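Local coordinates for protein succinate-semialdehyde dehydrogenase (Synechococcus sp., PDB 4ITA) that probably catalyses the NADP-dependent oxidation of succinic semialdehyde to succinate, holding its cofactor on a Rossmann-type domain of the aldehyde dehydrogenase fold, at residues L127-W132 and S190-V195; A153-A158 and Q163-V168; S215-A220 and T227-G232. All coordinates share one frame; numbering follows the deposited sequence.

Contact 1 of 3, residues L127-W132 and S190-V195; sequences LAVMPW and SQVEQV. With NDP (NADPH dihydro-nicotinamide-adenine-dinucleotide phosphate), chain C; EDO (1,2-ethanediol), chain H; EDO (1,2-ethanediol), chain N.
L127 sets both of its methyl groups against V192 and V195, neighbours one turn apart on the same face of helix 192-197. CG lies anti to the backbone N (chi1 163°), which carries the fork of the side chain from strand 115-129 over to the helix. There L127 CD2 meets V192 CG1 at 3.9 Å, with the two side chains crossing at about a right angle, and both CD1 and CD2 of L127 lie 4.0 Å from V195 CG1. Two residues further along the strand V129 also points at the helix, and its CG2 rests more loosely on V192 CG1 at 4.2 Å.

V129 and V192 also line the adenosine end of NADPH. V129 turns its other branch, CG1, to the ribose, 3.3 Å from NDP O4B, and V192 CG2 touches the adenine at NDP C2A, 3.8 Å away. Just past the strand the chain offers a polar group, the carbonyl of M130, whose O accepts a hydrogen bond from the ribose hydroxyl NDP O3B at 2.8 Å. Q191 NE2 donates to the backbone O of L22, and also to O1 of an ethanediol (chain H) that probably came from the crystallisation liquor.

Strand and helix thus meet through methyl groups alone, four buried aliphatic side chains with no polar pair between them. The hold is one of shape and dispersion, and the same hydrocarbon surface serves as a wall for the adenosine, while the ribose is gripped here through the M130 carbonyl.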
loop_
_atom_site.group_PDB
_atom_site.type_symbol
_atom_site.label_atom_id
_atom_site.label_comp_id
_atom_site.label_asym_id
_atom_site.label_seq_id
_atom_site.Cartn_x
_atom_site.Cartn_y
_atom_site.Cartn_z
ATOM N N LEU A 127 -0.124 -2.577 13.905
ATOM C CA LEU A 127 -0.000 -1.376 14.718
ATOM C C LEU A 127 -0.889 -0.288 14.149
ATOM O O LEU A 127 -0.851 -0.016 12.951
ATOM C CB LEU A 127 1.445 -0.873 14.726
ATOM C CG LEU A 127 1.658 0.578 15.191
ATOM C CD1 LEU A 127 1.323 0.769 16.656
ATOM C CD2 LEU A 127 3.092 0.993 14.930
ATOM N N ALA A 128 -1.675 0.343 15.015
ATOM C CA ALA A 128 -2.444 1.527 14.650
ATOM C C ALA A 128 -2.055 2.713 15.520
ATOM O O ALA A 128 -2.025 2.612 16.748
ATOM C CB ALA A 128 -3.906 1.259 14.784
ATOM N N VAL A 129 -1.779 3.840 14.875
ATOM C CA VAL A 129 -1.501 5.097 15.556
ATOM C C VAL A 129 -2.638 6.051 15.219
ATOM O O VAL A 129 -2.912 6.310 14.039
ATOM C CB VAL A 129 -0.155 5.697 15.110
ATOM C CG1 VAL A 129 0.055 7.080 15.735
ATOM C CG2 VAL A 129 0.986 4.761 15.479
ATOM N N MET A 130 -3.317 6.549 16.249
ATOM C CA MET A 130 -4.577 7.277 16.070
ATOM C C MET A 130 -4.567 8.652 16.737
ATOM O O MET A 130 -3.816 8.884 17.677
ATOM C CB MET A 130 -5.744 6.437 16.599
ATOM C CG MET A 130 -6.016 5.185 15.757
ATOM S SD MET A 130 -6.714 5.485 14.094
ATOM C CE MET A 130 -5.705 4.396 13.085
ATOM N N PRO A 131 -5.407 9.577 16.245
ATOM C CA PRO A 131 -5.443 10.945 16.768
ATOM C C PRO A 131 -6.594 11.205 17.744
ATOM O O PRO A 131 -7.543 10.420 17.830
ATOM C CB PRO A 131 -5.653 11.771 15.502
ATOM C CG PRO A 131 -6.591 10.927 14.723
ATOM C CD PRO A 131 -6.160 9.475 14.979
ATOM N N TRP A 132 -6.523 12.326 18.461
ATOM C CA TRP A 132 -7.535 12.631 19.458
ATOM C C TRP A 132 -8.854 13.143 18.878
ATOM O O TRP A 132 -9.828 13.234 19.610
ATOM C CB TRP A 132 -7.003 13.618 20.514
ATOM C CG TRP A 132 -6.342 14.836 19.927
ATOM C CD1 TRP A 132 -5.001 15.086 19.876
ATOM C CD2 TRP A 132 -6.983 15.964 19.301
ATOM N NE1 TRP A 132 -4.766 16.291 19.268
ATOM C CE2 TRP A 132 -5.961 16.846 18.899
ATOM C CE3 TRP A 132 -8.312 16.314 19.055
ATOM C CZ2 TRP A 132 -6.231 18.056 18.251
ATOM C CZ3 TRP A 132 -8.578 17.515 18.396
ATOM C CH2 TRP A 132 -7.541 18.368 18.005
ATOM N N SER A 190 7.649 8.681 20.878
ATOM C CA SER A 190 9.020 8.164 20.791
ATOM C C SER A 190 9.108 6.645 20.933
ATOM O O SER A 190 10.138 6.046 20.619
ATOM C CB SER A 190 9.920 8.817 21.844
ATOM O OG SER A 190 9.539 8.420 23.153
ATOM N N GLN A 191 8.027 6.027 21.396
ATOM C CA GLN A 191 8.037 4.604 21.704
ATOM C C GLN A 191 7.504 3.760 20.555
ATOM O O GLN A 191 7.557 2.529 20.593
ATOM C CB GLN A 191 7.216 4.354 22.966
ATOM C CG GLN A 191 7.646 5.226 24.136
ATOM C CD GLN A 191 6.997 4.821 25.433
ATOM O OE1 GLN A 191 6.009 5.412 25.856
ATOM N NE2 GLN A 191 7.577 3.824 26.095
ATOM N N VAL A 192 6.988 4.425 19.534
ATOM C CA VAL A 192 6.389 3.738 18.391
ATOM C C VAL A 192 7.435 2.997 17.544
ATOM O O VAL A 192 7.168 1.920 17.005
ATOM C CB VAL A 192 5.583 4.733 17.540
ATOM C CG1 VAL A 192 5.110 4.091 16.242
ATOM C CG2 VAL A 192 4.396 5.237 18.339
ATOM N N GLU A 193 8.636 3.566 17.444
ATOM C CA GLU A 193 9.689 2.941 16.651
ATOM C C GLU A 193 9.958 1.490 17.084
ATOM O O GLU A 193 10.117 0.604 16.239
ATOM C CB GLU A 193 10.968 3.793 16.693
ATOM C CG GLU A 193 12.167 3.170 15.982
ATOM C CD GLU A 193 13.335 4.130 15.819
ATOM O OE1 GLU A 193 13.163 5.344 16.041
ATOM O OE2 GLU A 193 14.416 3.655 15.444
ATOM N N GLN A 194 10.007 1.242 18.393
ATOM C CA GLN A 194 10.189 -0.126 18.882
ATOM C C GLN A 194 9.122 -1.062 18.322
ATOM O O GLN A 194 9.410 -2.189 17.917
ATOM C CB GLN A 194 10.126 -0.171 20.409
ATOM C CG GLN A 194 10.209 -1.589 20.967
ATOM C CD GLN A 194 9.973 -1.660 22.457
ATOM O OE1 GLN A 194 9.920 -0.639 23.137
ATOM N NE2 GLN A 194 9.808 -2.873 22.970
ATOM N N VAL A 195 7.882 -0.587 18.293
ATOM C CA VAL A 195 6.778 -1.406 17.810
ATOM C C VAL A 195 6.935 -1.711 16.314
ATOM O O VAL A 195 6.850 -2.864 15.895
ATOM C CB VAL A 195 5.431 -0.753 18.113
ATOM C CG1 VAL A 195 4.302 -1.687 17.704
ATOM C CG2 VAL A 195 5.321 -0.450 19.601
HETATM P PA NDP C . -0.515 14.225 15.382
HETATM O O1A NDP C . 0.061 13.699 14.099
HETATM O O2A NDP C . 0.276 15.195 16.215
HETATM O O5B NDP C . -0.872 12.980 16.321
HETATM C C5B NDP C . -1.602 11.845 15.838
HETATM C C4B NDP C . -1.071 10.556 16.459
HETATM O O4B NDP C . 0.272 10.349 16.013
HETATM C C3B NDP C . -0.986 10.603 17.980
HETATM O O3B NDP C . -1.183 9.278 18.492
HETATM C C2B NDP C . 0.450 11.027 18.223
HETATM O O2B NDP C . 0.954 10.631 19.492
HETATM C C1B NDP C . 1.134 10.229 17.148
HETATM N N9A NDP C . 2.441 10.746 16.718
HETATM C C8A NDP C . 2.829 12.029 16.569
HETATM N N7A NDP C . 4.104 12.081 16.115
HETATM C C5A NDP C . 4.525 10.817 15.951
HETATM C C6A NDP C . 5.756 10.144 15.506
HETATM N N6A NDP C . 6.823 10.874 15.124
HETATM N N1A NDP C . 5.761 8.797 15.497
HETATM C C2A NDP C . 4.704 8.063 15.869
HETATM N N3A NDP C . 3.552 8.604 16.292
HETATM C C4A NDP C . 3.422 9.945 16.346
HETATM O O3 NDP C . -1.962 14.816 14.933
HETATM P PN NDP C . -2.871 16.059 15.450
HETATM O O1N NDP C . -2.030 17.282 15.745
HETATM O O2N NDP C . -3.821 15.517 16.481
HETATM O O5D NDP C . -3.716 16.377 14.117
HETATM C C5D NDP C . -4.649 15.431 13.611
HETATM C C4D NDP C . -4.416 15.229 12.125
HETATM O O4D NDP C . -5.052 14.016 11.695
HETATM C C3D NDP C . -5.010 16.335 11.275
HETATM O O3D NDP C . -4.100 16.697 10.230
HETATM C C2D NDP C . -6.271 15.674 10.754
HETATM O O2D NDP C . -6.721 16.319 9.563
HETATM C C1D NDP C . -5.794 14.259 10.497
HETATM N N1N NDP C . -6.944 13.353 10.376
HETATM C C2N NDP C . -7.008 12.469 9.366
HETATM C C3N NDP C . -8.241 11.957 8.967
HETATM C C7N NDP C . -8.350 10.944 7.866
HETATM O O7N NDP C . -9.070 9.964 8.045
HETATM N N7N NDP C . -7.680 11.127 6.731
HETATM C C4N NDP C . -9.521 12.414 9.625
HETATM C C5N NDP C . -9.230 12.945 10.951
HETATM C C6N NDP C . -7.952 13.394 11.272
HETATM P P2B NDP C . 1.071 11.668 20.713
HETATM O O1X NDP C . 1.661 10.811 21.795
HETATM O O2X NDP C . 2.001 12.770 20.261
HETATM O O3X NDP C . -0.305 12.157 21.048
HETATM C C1 EDO H . 11.396 4.055 25.377
HETATM O O1 EDO H . 10.146 3.419 25.073
HETATM C C2 EDO H . 11.664 5.163 24.369
HETATM O O2 EDO H . 10.784 6.269 24.603
HETATM C C1 EDO N . 13.151 1.380 23.054
HETATM O O1 EDO N . 13.055 0.003 22.692
HETATM C C2 EDO N . 13.930 2.111 21.967
HETATM O O2 EDO N . 13.234 2.088 20.708
#

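Contact 2 of 3, residues A153-A158 and Q163-V168. With NDP (NADPH dihydro-nicotinamide-adenine-dinucleotide phosphate), chain C.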
loop_
_atom_site.group_PDB
_atom_site.type_symbol
_atom_site.label_atom_id
_atom_site.label_comp_id
_atom_site.label_asym_id
_atom_site.label_seq_id
_atom_site.Cartn_x
_atom_site.Cartn_y
_atom_site.Cartn_z
ATOM N N ALA A 153 -4.432 -6.479 16.903
ATOM C CA ALA A 153 -4.040 -5.085 16.818
ATOM C C ALA A 153 -3.482 -4.548 18.114
ATOM O O ALA A 153 -3.928 -4.910 19.205
ATOM C CB ALA A 153 -5.217 -4.239 16.376
ATOM N N VAL A 154 -2.491 -3.678 17.978
ATOM C CA VAL A 154 -2.022 -2.862 19.088
ATOM C C VAL A 154 -2.265 -1.408 18.716
ATOM O O VAL A 154 -1.960 -0.985 17.600
ATOM C CB VAL A 154 -0.539 -3.144 19.470
ATOM C CG1 VAL A 154 -0.404 -4.557 20.033
ATOM C CG2 VAL A 154 0.399 -2.949 18.268
ATOM N N LEU A 155 -2.846 -0.666 19.650
ATOM C CA LEU A 155 -3.218 0.727 19.429
ATOM C C LEU A 155 -2.321 1.667 20.215
ATOM O O LEU A 155 -2.216 1.546 21.436
ATOM C CB LEU A 155 -4.656 0.954 19.884
ATOM C CG LEU A 155 -5.125 2.407 20.022
ATOM C CD1 LEU A 155 -5.185 3.131 18.682
ATOM C CD2 LEU A 155 -6.473 2.473 20.741
ATOM N N LYS A 156 -1.684 2.601 19.520
ATOM C CA LYS A 156 -1.065 3.749 20.166
ATOM C C LYS A 156 -1.965 4.937 19.877
ATOM O O LYS A 156 -1.993 5.471 18.762
ATOM C CB LYS A 156 0.364 3.987 19.655
ATOM C CG LYS A 156 1.079 5.164 20.326
ATOM C CD LYS A 156 1.029 6.461 19.501
ATOM C CE LYS A 156 1.763 7.615 20.200
ATOM N NZ LYS A 156 1.034 8.129 21.403
ATOM N N HIS A 157 -2.754 5.315 20.875
ATOM C CA HIS A 157 -3.662 6.440 20.741
ATOM C C HIS A 157 -2.925 7.721 21.115
ATOM O O HIS A 157 -1.799 7.693 21.621
ATOM C CB HIS A 157 -4.902 6.237 21.626
ATOM C CG HIS A 157 -6.174 6.729 21.008
ATOM N ND1 HIS A 157 -6.214 7.795 20.135
ATOM C CD2 HIS A 157 -7.452 6.294 21.135
ATOM C CE1 HIS A 157 -7.462 7.995 19.747
ATOM N NE2 HIS A 157 -8.233 7.101 20.342
ATOM N N ALA A 158 -3.571 8.850 20.865
ATOM C CA ALA A 158 -3.004 10.141 21.221
ATOM C C ALA A 158 -2.822 10.218 22.736
ATOM O O ALA A 158 -3.614 9.652 23.497
ATOM C CB ALA A 158 -3.920 11.242 20.738
ATOM N N GLN A 163 -8.094 7.770 28.534
ATOM C CA GLN A 163 -9.332 7.126 28.966
ATOM C C GLN A 163 -10.148 6.590 27.795
ATOM O O GLN A 163 -10.753 5.523 27.898
ATOM C CB GLN A 163 -10.177 8.051 29.840
ATOM C CG GLN A 163 -9.502 8.435 31.146
ATOM C CD GLN A 163 -10.424 9.228 32.046
ATOM O OE1 GLN A 163 -11.544 8.801 32.335
ATOM N NE2 GLN A 163 -9.964 10.395 32.482
ATOM N N CYS A 164 -10.160 7.310 26.679
ATOM C CA CYS A 164 -10.816 6.796 25.479
ATOM C C CYS A 164 -10.136 5.522 25.005
ATOM O O CYS A 164 -10.796 4.534 24.689
ATOM C CB CYS A 164 -10.808 7.831 24.348
ATOM S SG CYS A 164 -11.859 9.275 24.625
ATOM N N ALA A 165 -8.810 5.556 24.978
ATOM C CA ALA A 165 -8.035 4.410 24.530
ATOM C C ALA A 165 -8.287 3.175 25.411
ATOM O O ALA A 165 -8.480 2.064 24.906
ATOM C CB ALA A 165 -6.567 4.767 24.486
ATOM N N LEU A 166 -8.308 3.370 26.727
ATOM C CA LEU A 166 -8.594 2.266 27.641
ATOM C C LEU A 166 -10.037 1.781 27.496
ATOM O O LEU A 166 -10.308 0.585 27.570
ATOM C CB LEU A 166 -8.302 2.675 29.080
ATOM C CG LEU A 166 -6.828 2.953 29.359
ATOM C CD1 LEU A 166 -6.657 3.643 30.705
ATOM C CD2 LEU A 166 -6.014 1.666 29.291
ATOM N N ALA A 167 -10.960 2.707 27.273
ATOM C CA ALA A 167 -12.365 2.341 27.095
ATOM C C ALA A 167 -12.581 1.452 25.875
ATOM O O ALA A 167 -13.368 0.504 25.930
ATOM C CB ALA A 167 -13.248 3.584 27.025
ATOM N N VAL A 168 -11.897 1.742 24.773
ATOM C CA VAL A 168 -12.053 0.916 23.578
ATOM C C VAL A 168 -11.589 -0.516 23.852
ATOM O O VAL A 168 -12.283 -1.477 23.495
ATOM C CB VAL A 168 -11.317 1.505 22.363
ATOM C CG1 VAL A 168 -11.284 0.503 21.219
ATOM C CG2 VAL A 168 -11.979 2.812 21.931
HETATM P PA NDP C . -0.515 14.225 15.382
HETATM O O1A NDP C . 0.061 13.699 14.099
HETATM O O2A NDP C . 0.276 15.195 16.215
HETATM O O5B NDP C . -0.872 12.980 16.321
HETATM C C5B NDP C . -1.602 11.845 15.838
HETATM C C4B NDP C . -1.071 10.556 16.459
HETATM O O4B NDP C . 0.272 10.349 16.013
HETATM C C3B NDP C . -0.986 10.603 17.980
HETATM O O3B NDP C . -1.183 9.278 18.492
HETATM C C2B NDP C . 0.450 11.027 18.223
HETATM O O2B NDP C . 0.954 10.631 19.492
HETATM C C1B NDP C . 1.134 10.229 17.148
HETATM N N9A NDP C . 2.441 10.746 16.718
HETATM C C8A NDP C . 2.829 12.029 16.569
HETATM N N7A NDP C . 4.104 12.081 16.115
HETATM C C5A NDP C . 4.525 10.817 15.951
HETATM C C6A NDP C . 5.756 10.144 15.506
HETATM N N6A NDP C . 6.823 10.874 15.124
HETATM N N1A NDP C . 5.761 8.797 15.497
HETATM C C2A NDP C . 4.704 8.063 15.869
HETATM N N3A NDP C . 3.552 8.604 16.292
HETATM C C4A NDP C . 3.422 9.945 16.346
HETATM O O3 NDP C . -1.962 14.816 14.933
HETATM P PN NDP C . -2.871 16.059 15.450
HETATM O O1N NDP C . -2.030 17.282 15.745
HETATM O O2N NDP C . -3.821 15.517 16.481
HETATM O O5D NDP C . -3.716 16.377 14.117
HETATM C C5D NDP C . -4.649 15.431 13.611
HETATM C C4D NDP C . -4.416 15.229 12.125
HETATM O O4D NDP C . -5.052 14.016 11.695
HETATM C C3D NDP C . -5.010 16.335 11.275
HETATM O O3D NDP C . -4.100 16.697 10.230
HETATM C C2D NDP C . -6.271 15.674 10.754
HETATM O O2D NDP C . -6.721 16.319 9.563
HETATM C C1D NDP C . -5.794 14.259 10.497
HETATM N N1N NDP C . -6.944 13.353 10.376
HETATM C C2N NDP C . -7.008 12.469 9.366
HETATM C C3N NDP C . -8.241 11.957 8.967
HETATM C C7N NDP C . -8.350 10.944 7.866
HETATM O O7N NDP C . -9.070 9.964 8.045
HETATM N N7N NDP C . -7.680 11.127 6.731
HETATM C C4N NDP C . -9.521 12.414 9.625
HETATM C C5N NDP C . -9.230 12.945 10.951
HETATM C C6N NDP C . -7.952 13.394 11.272
HETATM P P2B NDP C . 1.071 11.668 20.713
HETATM O O1X NDP C . 1.661 10.811 21.795
HETATM O O2X NDP C . 2.001 12.770 20.261
HETATM O O3X NDP C . -0.305 12.157 21.048
#
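A165 presses its single methyl group from helix 162-175 into the angle between H157 and L155. The closest approach is A165 CB to H157 CB, 3.6 Å. The imidazole meets the same methyl obliquely, with H157 CD2 3.8 Å from A165 CB, and L155 CD2 adds a looser touch on A165 CB at 4.4 Å. Polar bonds fix the ring from two sides: H157 NE2 is tied to the backbone O of P135, and H157 ND1 accepts from A158 N at 2.9 Å, the donor lying 17° out of the ring plane. Strand 152-156, helix 162-175 and strand 182-185 form a beta-alpha-beta unit of the cofactor-binding sheet, and this packing seats its helix on the C-terminal end of its first strand. K156 leaves the strand on the side away from the helix; bent at chi2 (-98°) and again at chi4, it brings NZ to 2.8 Å from the phosphate oxygen NDP O1X, with a weak bond to NDP O2B. The same NZ donates to H157 O at 2.9 Å and to I187 O. A methionine in place of K156 would probably leave the 2'-phosphate without this positive charge and the carbonyls of H157 and I187 without their shared donor.

Contact 3 of 3, residues S215-A220 and T227-G232; sequences SLASLA and TLLELG. With NDP (NADPH dihydro-nicotinamide-adenine-dinucleotide phosphate), chain C; EDO (1,2-ethanediol), chain K; EDO (1,2-ethanediol), chain M.
Helix 210-222 and strand 227-230 are the second and third elements of a beta-alpha-beta unit that starts with strand 201-207, and they pack here with their local axes 9.2 Å apart at 169°, nearly antiparallel. T227, at the strand's start, has the most surface covered. Its OG1 sits between the backbone N and the carbonyl carbon (chi1 56°) and is hydrogen-bonded to Y435 OH, which turns the methyl CG2 to the helix. That methyl is wedged between two residues one turn apart: T227 CG2 lies 3.4 Å from A220 CB, tighter than normal van der Waals contact, and 4.0 Å from L216 CD2. L229, the next strand residue to face the helix, spreads its fork over the same surface, with CD1 at 3.9 Å from A217 CB and CD2 against L216 CD2. The L216 side chain runs alongside those of T227 and L229, pointing the other way. A217 also packs on G221, and L229 on I224, of the second subunit, so the contact borders the dimer interface.

At the strand's end and just beyond it, the chain meets the nicotinamide. The carboxamide nitrogen NDP N7N donates to L231 O at 3.0 Å in an almost straight bond (173°) and to E230 OE1 at 3.1 Å. At G232, CA lies 3.1 Å from the nicotinamide-ribose hydroxyl NDP O2D, and a beta carbon would run into NDP O3D. A helix running antiparallel to the strand that follows it in a beta-alpha-beta unit, with the Glu-Leu-Gly sequence carried to the nicotinamide at the strand's end, is characteristic of the Rossmann-type cofactor domain of aldehyde dehydrogenases.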
loop_
_atom_site.group_PDB
_atom_site.type_symbol
_atom_site.label_atom_id
_atom_site.label_comp_id
_atom_site.label_asym_id
_atom_site.label_seq_id
_atom_site.Cartn_x
_atom_site.Cartn_y
_atom_site.Cartn_z
ATOM N N SER A 215 7.093 9.859 9.725
ATOM C CA SER A 215 7.903 9.091 10.658
ATOM C C SER A 215 7.532 7.607 10.619
ATOM O O SER A 215 8.395 6.743 10.428
ATOM C CB SER A 215 7.740 9.650 12.069
ATOM O OG SER A 215 8.571 8.952 12.980
ATOM N N LEU A 216 6.250 7.308 10.778
ATOM C CA LEU A 216 5.809 5.925 10.786
ATOM C C LEU A 216 6.075 5.233 9.451
ATOM O O LEU A 216 6.564 4.096 9.418
ATOM C CB LEU A 216 4.328 5.838 11.159
ATOM C CG LEU A 216 3.707 4.433 11.160
ATOM C CD1 LEU A 216 2.822 4.221 12.389
ATOM C CD2 LEU A 216 2.892 4.198 9.883
ATOM N N ALA A 217 5.768 5.913 8.352
ATOM C CA ALA A 217 5.906 5.290 7.041
ATOM C C ALA A 217 7.363 5.091 6.632
ATOM O O ALA A 217 7.700 4.087 6.002
ATOM C CB ALA A 217 5.150 6.073 5.976
ATOM N N SER A 218 8.233 6.036 6.985
ATOM C CA SER A 218 9.655 5.871 6.677
ATOM C C SER A 218 10.242 4.695 7.455
ATOM O O SER A 218 10.986 3.880 6.894
ATOM C CB SER A 218 10.439 7.170 6.905
ATOM O OG SER A 218 10.416 7.579 8.258
ATOM N N LEU A 219 9.873 4.580 8.729
ATOM C CA LEU A 219 10.331 3.464 9.562
ATOM C C LEU A 219 9.798 2.127 9.057
ATOM O O LEU A 219 10.546 1.147 8.967
ATOM C CB LEU A 219 9.931 3.671 11.031
ATOM C CG LEU A 219 10.677 4.766 11.809
ATOM C CD1 LEU A 219 9.985 5.026 13.140
ATOM C CD2 LEU A 219 12.148 4.412 12.023
ATOM N N ALA A 220 8.508 2.079 8.730
ATOM C CA ALA A 220 7.903 0.855 8.215
ATOM C C ALA A 220 8.518 0.455 6.880
ATOM O O ALA A 220 8.740 -0.731 6.618
ATOM C CB ALA A 220 6.402 1.022 8.080
ATOM N N THR A 227 1.894 -0.015 4.815
ATOM C CA THR A 227 1.240 1.026 5.593
ATOM C C THR A 227 0.010 1.579 4.904
ATOM O O THR A 227 -0.212 1.362 3.709
ATOM C CB THR A 227 2.179 2.209 5.887
ATOM O OG1 THR A 227 2.697 2.730 4.659
ATOM C CG2 THR A 227 3.326 1.776 6.776
ATOM N N LEU A 228 -0.782 2.306 5.683
ATOM C CA LEU A 228 -1.910 3.075 5.194
ATOM C C LEU A 228 -1.832 4.379 5.972
ATOM O O LEU A 228 -1.682 4.351 7.198
ATOM C CB LEU A 228 -3.219 2.333 5.485
ATOM C CG LEU A 228 -4.504 2.936 4.891
ATOM C CD1 LEU A 228 -5.572 1.873 4.698
ATOM C CD2 LEU A 228 -5.058 4.040 5.760
ATOM N N LEU A 229 -1.894 5.511 5.272
ATOM C CA LEU A 229 -1.834 6.824 5.910
ATOM C C LEU A 229 -3.074 7.642 5.597
ATOM O O LEU A 229 -3.394 7.871 4.431
ATOM C CB LEU A 229 -0.595 7.603 5.459
ATOM C CG LEU A 229 0.778 7.038 5.809
ATOM C CD1 LEU A 229 1.854 8.022 5.374
ATOM C CD2 LEU A 229 0.898 6.776 7.300
ATOM N N GLU A 230 -3.757 8.076 6.649
ATOM C CA GLU A 230 -4.914 8.950 6.556
ATOM C C GLU A 230 -4.518 10.268 7.209
ATOM O O GLU A 230 -4.519 10.388 8.432
ATOM C CB GLU A 230 -6.104 8.319 7.291
ATOM C CG GLU A 230 -6.636 7.014 6.675
ATOM C CD GLU A 230 -7.668 7.230 5.577
ATOM O OE1 GLU A 230 -8.025 8.394 5.293
ATOM O OE2 GLU A 230 -8.128 6.220 4.994
ATOM N N LEU A 231 -4.155 11.253 6.399
ATOM C CA LEU A 231 -3.620 12.496 6.941
ATOM C C LEU A 231 -4.598 13.653 6.767
ATOM O O LEU A 231 -5.776 13.437 6.470
ATOM C CB LEU A 231 -2.236 12.808 6.354
ATOM C CG LEU A 231 -1.267 11.616 6.378
ATOM C CD1 LEU A 231 0.053 12.013 5.741
ATOM C CD2 LEU A 231 -1.040 11.049 7.804
ATOM N N GLY A 232 -4.118 14.871 6.971
ATOM C CA GLY A 232 -4.999 16.025 6.979
ATOM C C GLY A 232 -5.412 16.519 5.611
ATOM O O GLY A 232 -4.981 16.003 4.578
HETATM P PA NDP C . -0.515 14.225 15.382
HETATM O O1A NDP C . 0.061 13.699 14.099
HETATM O O2A NDP C . 0.276 15.195 16.215
HETATM O O5B NDP C . -0.872 12.980 16.321
HETATM C C5B NDP C . -1.602 11.845 15.838
HETATM C C4B NDP C . -1.071 10.556 16.459
HETATM O O4B NDP C . 0.272 10.349 16.013
HETATM C C3B NDP C . -0.986 10.603 17.980
HETATM O O3B NDP C . -1.183 9.278 18.492
HETATM C C2B NDP C . 0.450 11.027 18.223
HETATM O O2B NDP C . 0.954 10.631 19.492
HETATM C C1B NDP C . 1.134 10.229 17.148
HETATM N N9A NDP C . 2.441 10.746 16.718
HETATM C C8A NDP C . 2.829 12.029 16.569
HETATM N N7A NDP C . 4.104 12.081 16.115
HETATM C C5A NDP C . 4.525 10.817 15.951
HETATM C C6A NDP C . 5.756 10.144 15.506
HETATM N N6A NDP C . 6.823 10.874 15.124
HETATM N N1A NDP C . 5.761 8.797 15.497
HETATM C C2A NDP C . 4.704 8.063 15.869
HETATM N N3A NDP C . 3.552 8.604 16.292
HETATM C C4A NDP C . 3.422 9.945 16.346
HETATM O O3 NDP C . -1.962 14.816 14.933
HETATM P PN NDP C . -2.871 16.059 15.450
HETATM O O1N NDP C . -2.030 17.282 15.745
HETATM O O2N NDP C . -3.821 15.517 16.481
HETATM O O5D NDP C . -3.716 16.377 14.117
HETATM C C5D NDP C . -4.649 15.431 13.611
HETATM C C4D NDP C . -4.416 15.229 12.125
HETATM O O4D NDP C . -5.052 14.016 11.695
HETATM C C3D NDP C . -5.010 16.335 11.275
HETATM O O3D NDP C . -4.100 16.697 10.230
HETATM C C2D NDP C . -6.271 15.674 10.754
HETATM O O2D NDP C . -6.721 16.319 9.563
HETATM C C1D NDP C . -5.794 14.259 10.497
HETATM N N1N NDP C . -6.944 13.353 10.376
HETATM C C2N NDP C . -7.008 12.469 9.366
HETATM C C3N NDP C . -8.241 11.957 8.967
HETATM C C7N NDP C . -8.350 10.944 7.866
HETATM O O7N NDP C . -9.070 9.964 8.045
HETATM N N7N NDP C . -7.680 11.127 6.731
HETATM C C4N NDP C . -9.521 12.414 9.625
HETATM C C5N NDP C . -9.230 12.945 10.951
HETATM C C6N NDP C . -7.952 13.394 11.272
HETATM P P2B NDP C . 1.071 11.668 20.713
HETATM O O1X NDP C . 1.661 10.811 21.795
HETATM O O2X NDP C . 2.001 12.770 20.261
HETATM O O3X NDP C . -0.305 12.157 21.048
HETATM C C1 EDO K . 2.744 1.984 0.818
HETATM O O1 EDO K . 1.620 1.770 -0.049
HETATM C C2 EDO K . 2.856 0.851 1.844
HETATM O O2 EDO K . 1.829 -0.128 1.630
HETATM C C1 EDO M . -1.826 17.685 7.827
HETATM O O1 EDO M . -1.439 16.366 7.411
HETATM C C2 EDO M . -0.581 18.562 7.906
HETATM O O2 EDO M . 0.340 18.045 8.872
#

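Following the chain, strand 115-129 comes first, and contact 1 closes the longest loop by bringing helix 192-197 back to it. Contact 2 lies wholly within that loop: strand 152-156 leads through a short turn into helix 162-175. Contact 3 opens only after contact 1 has closed and ties helix 210-222 to strand 227-230, so these two stand in series and no loops cross. All three share one sheet. Strand 115-129 joins contacts 1 and 2 through backbone pairing of A128 with V154 and K156, while L216 of contact 3 packs on V129 and L127. Contacts 2 and 3 do not touch, yet both reach NADPH, one at the 2'-phosphate, the other at the carboxamide.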